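Receptor-type adenylate cyclase GRESAG 4.1 (Trypanosoma brucei, PDB 1FX2) catalyses the conversion of ATP to 3',5'-cyclic AMP and diphosphate through its class III cyclase domain, and could act as a receptor for an unknown ligand. Local coordinates at residues A[98-103]-A[131-136]. Sequence-based numbering, arbitrary orientation.
With SO4 (sulfate ion), chain B.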
loop_
_atom_site.group_PDB
_atom_site.type_symbol
_atom_site.label_atom_id
_atom_site.label_comp_id
_atom_site.label_asym_id
_atom_site.label_seq_id
_atom_site.Cartn_x
_atom_site.Cartn_y
_atom_site.Cartn_z
ATOM N N SER A 98 -5.771 19.960 -25.263
ATOM C CA SER A 98 -5.005 18.788 -25.720
ATOM C C SER A 98 -5.159 17.585 -24.764
ATOM O O SER A 98 -5.436 16.486 -25.243
ATOM C CB SER A 98 -3.502 19.079 -25.798
ATOM O OG SER A 98 -3.301 19.955 -26.952
ATOM N N TYR A 99 -5.064 17.785 -23.458
ATOM C CA TYR A 99 -5.212 16.633 -22.581
ATOM C C TYR A 99 -6.571 16.020 -22.710
ATOM O O TYR A 99 -6.648 14.788 -22.623
ATOM C CB TYR A 99 -4.993 17.071 -21.127
ATOM C CG TYR A 99 -3.492 17.205 -20.742
ATOM C CD1 TYR A 99 -3.026 18.433 -20.189
ATOM C CD2 TYR A 99 -2.596 16.101 -20.834
ATOM C CE1 TYR A 99 -1.715 18.547 -19.761
ATOM C CE2 TYR A 99 -1.279 16.224 -20.396
ATOM C CZ TYR A 99 -0.882 17.460 -19.852
ATOM O OH TYR A 99 0.420 17.607 -19.375
ATOM N N ARG A 100 -7.619 16.842 -22.786
ATOM C CA ARG A 100 -8.963 16.302 -22.938
ATOM C C ARG A 100 -9.117 15.503 -24.240
ATOM O O ARG A 100 -9.673 14.420 -24.185
ATOM C CB ARG A 100 -9.982 17.414 -22.782
ATOM C CG ARG A 100 -10.026 17.893 -21.344
ATOM C CD ARG A 100 -11.096 18.914 -21.108
ATOM N NE ARG A 100 -10.674 20.196 -21.700
ATOM C CZ ARG A 100 -11.013 21.391 -21.270
ATOM N NH1 ARG A 100 -11.885 21.529 -20.268
ATOM N NH2 ARG A 100 -10.479 22.439 -21.874
ATOM N N GLU A 101 -8.582 16.042 -25.346
ATOM C CA GLU A 101 -8.672 15.294 -26.617
ATOM C C GLU A 101 -7.940 13.983 -26.497
ATOM O O GLU A 101 -8.383 12.942 -27.037
ATOM C CB GLU A 101 -8.110 16.164 -27.741
ATOM C CG GLU A 101 -8.958 17.311 -28.144
ATOM C CD GLU A 101 -8.202 18.428 -28.911
ATOM O OE1 GLU A 101 -7.022 18.200 -29.303
ATOM O OE2 GLU A 101 -8.781 19.549 -29.125
ATOM N N PHE A 102 -6.759 13.988 -25.872
ATOM C CA PHE A 102 -6.025 12.738 -25.718
ATOM C C PHE A 102 -6.894 11.721 -24.966
ATOM O O PHE A 102 -6.915 10.526 -25.312
ATOM C CB PHE A 102 -4.691 12.862 -24.936
ATOM C CG PHE A 102 -3.709 13.851 -25.487
ATOM C CD1 PHE A 102 -2.863 14.557 -24.627
ATOM C CD2 PHE A 102 -3.577 14.039 -26.858
ATOM C CE1 PHE A 102 -1.905 15.431 -25.091
ATOM C CE2 PHE A 102 -2.587 14.948 -27.389
ATOM C CZ PHE A 102 -1.771 15.629 -26.470
ATOM N N GLU A 103 -7.597 12.148 -23.902
ATOM C CA GLU A 103 -8.414 11.156 -23.191
ATOM C C GLU A 103 -9.523 10.567 -24.057
ATOM O O GLU A 103 -9.807 9.367 -24.023
ATOM C CB GLU A 103 -9.078 11.835 -21.966
ATOM C CG GLU A 103 -8.140 12.348 -20.898
ATOM C CD GLU A 103 -8.912 12.956 -19.759
ATOM O OE1 GLU A 103 -10.169 12.820 -19.717
ATOM O OE2 GLU A 103 -8.236 13.621 -18.965
ATOM N N GLY A 131 -3.879 23.561 -16.943
ATOM C CA GLY A 131 -2.510 23.630 -17.376
ATOM C C GLY A 131 -1.735 22.338 -17.414
ATOM O O GLY A 131 -2.302 21.270 -17.620
ATOM N N LEU A 132 -0.394 22.446 -17.326
ATOM C CA LEU A 132 0.451 21.231 -17.413
ATOM C C LEU A 132 0.095 20.239 -16.309
ATOM O O LEU A 132 -0.058 20.644 -15.141
ATOM C CB LEU A 132 1.932 21.692 -17.230
ATOM C CG LEU A 132 2.444 22.598 -18.323
ATOM C CD1 LEU A 132 3.873 23.011 -17.879
ATOM C CD2 LEU A 132 2.477 21.937 -19.734
ATOM N N ARG A 133 -0.004 18.969 -16.645
ATOM C CA ARG A 133 -0.336 17.946 -15.626
ATOM C C ARG A 133 0.950 17.175 -15.288
ATOM O O ARG A 133 1.573 16.535 -16.185
ATOM C CB ARG A 133 -1.409 16.985 -16.219
ATOM C CG ARG A 133 -2.753 17.639 -16.471
ATOM C CD ARG A 133 -3.703 16.641 -17.102
ATOM N NE ARG A 133 -4.991 17.342 -17.384
ATOM C CZ ARG A 133 -6.069 16.656 -17.761
ATOM N NH1 ARG A 133 -6.018 15.338 -17.902
ATOM N NH2 ARG A 133 -7.176 17.334 -18.084
ATOM N N VAL A 134 1.379 17.296 -14.058
ATOM C CA VAL A 134 2.710 16.772 -13.659
ATOM C C VAL A 134 2.436 15.521 -12.824
ATOM O O VAL A 134 1.583 15.508 -11.927
ATOM C CB VAL A 134 3.333 17.814 -12.740
ATOM C CG1 VAL A 134 4.697 17.299 -12.201
ATOM C CG2 VAL A 134 3.621 19.094 -13.548
ATOM N N ARG A 135 3.133 14.439 -13.237
ATOM C CA ARG A 135 3.111 13.191 -12.431
ATOM C C ARG A 135 4.255 13.215 -11.462
ATOM O O ARG A 135 5.326 13.770 -11.746
ATOM C CB ARG A 135 3.210 11.938 -13.340
ATOM C CG ARG A 135 4.398 11.924 -14.232
ATOM C CD ARG A 135 4.513 10.453 -14.861
ATOM N NE ARG A 135 5.638 10.383 -15.759
ATOM C CZ ARG A 135 5.521 10.645 -17.042
ATOM N NH1 ARG A 135 4.315 10.976 -17.562
ATOM N NH2 ARG A 135 6.609 10.581 -17.835
ATOM N N VAL A 136 4.014 12.668 -10.254
ATOM C CA VAL A 136 5.037 12.710 -9.199
ATOM C C VAL A 136 5.113 11.363 -8.496
ATOM O O VAL A 136 4.041 10.738 -8.212
ATOM C CB VAL A 136 4.604 13.771 -8.134
ATOM C CG1 VAL A 136 5.665 13.929 -7.026
ATOM C CG2 VAL A 136 4.393 15.175 -8.806
HETATM S S SO4 B . 4.670 10.308 -21.226
HETATM O O1 SO4 B . 4.414 10.517 -22.630
HETATM O O2 SO4 B . 6.030 10.685 -20.825
HETATM O O3 SO4 B . 3.677 10.997 -20.444
HETATM O O4 SO4 B . 4.496 8.855 -20.970
#
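Y99 and R133 lie flat against each other in the class III cyclase catalytic domain, where helix 94-109 docks beside the residues leading into strand 134-141 of the mixed central sheet. The pair illustrates how a long arginine can serve as an apolar surface along its chain and as a charge at its tip. The two side chains run in opposite directions, so each end meets the other's root. R133 CD sits over the centre of the Y99 ring in a CH-pi contact, 3.6 Å from the centroid, while Y99 CB lies 3.5 Å above the guanidinium plane. Ring and guanidinium are only 12° apart. The R133 chain, extended from CG to NE (chi2 178°, chi3 -178°), keeps this overlap continuous. G131 O approaches the ring edge, 3.5 Å from Y99 CE1.

Both ends of the stack are pinned. The R133 backbone N donates to Y99 OH at 3.1 Å, nearly straight. At the other end E103, one helical turn on from Y99, crosses R133 at about a right angle and forms a salt bridge of 3.0 Å, R133 NH1 meeting E103 OE2 nearly along its C-O axis and within the guanidinium plane. Farther out, E21 O is a second hydrogen-bond partner of the Y99 hydroxyl. The guanidinium NH2 is held by Y125 and T117; T117 also bonds E103 OE2, and E103 OE1 accepts a hydrogen bond from A118 N, so both carboxylate oxygens of E103 and both terminal nitrogens of R133 have polar partners. Residues 131-134 line a pocket occupied in this crystal by dithiothreitol, probably from the crystallisation liquor, which hydrogen-bonds to L132 O.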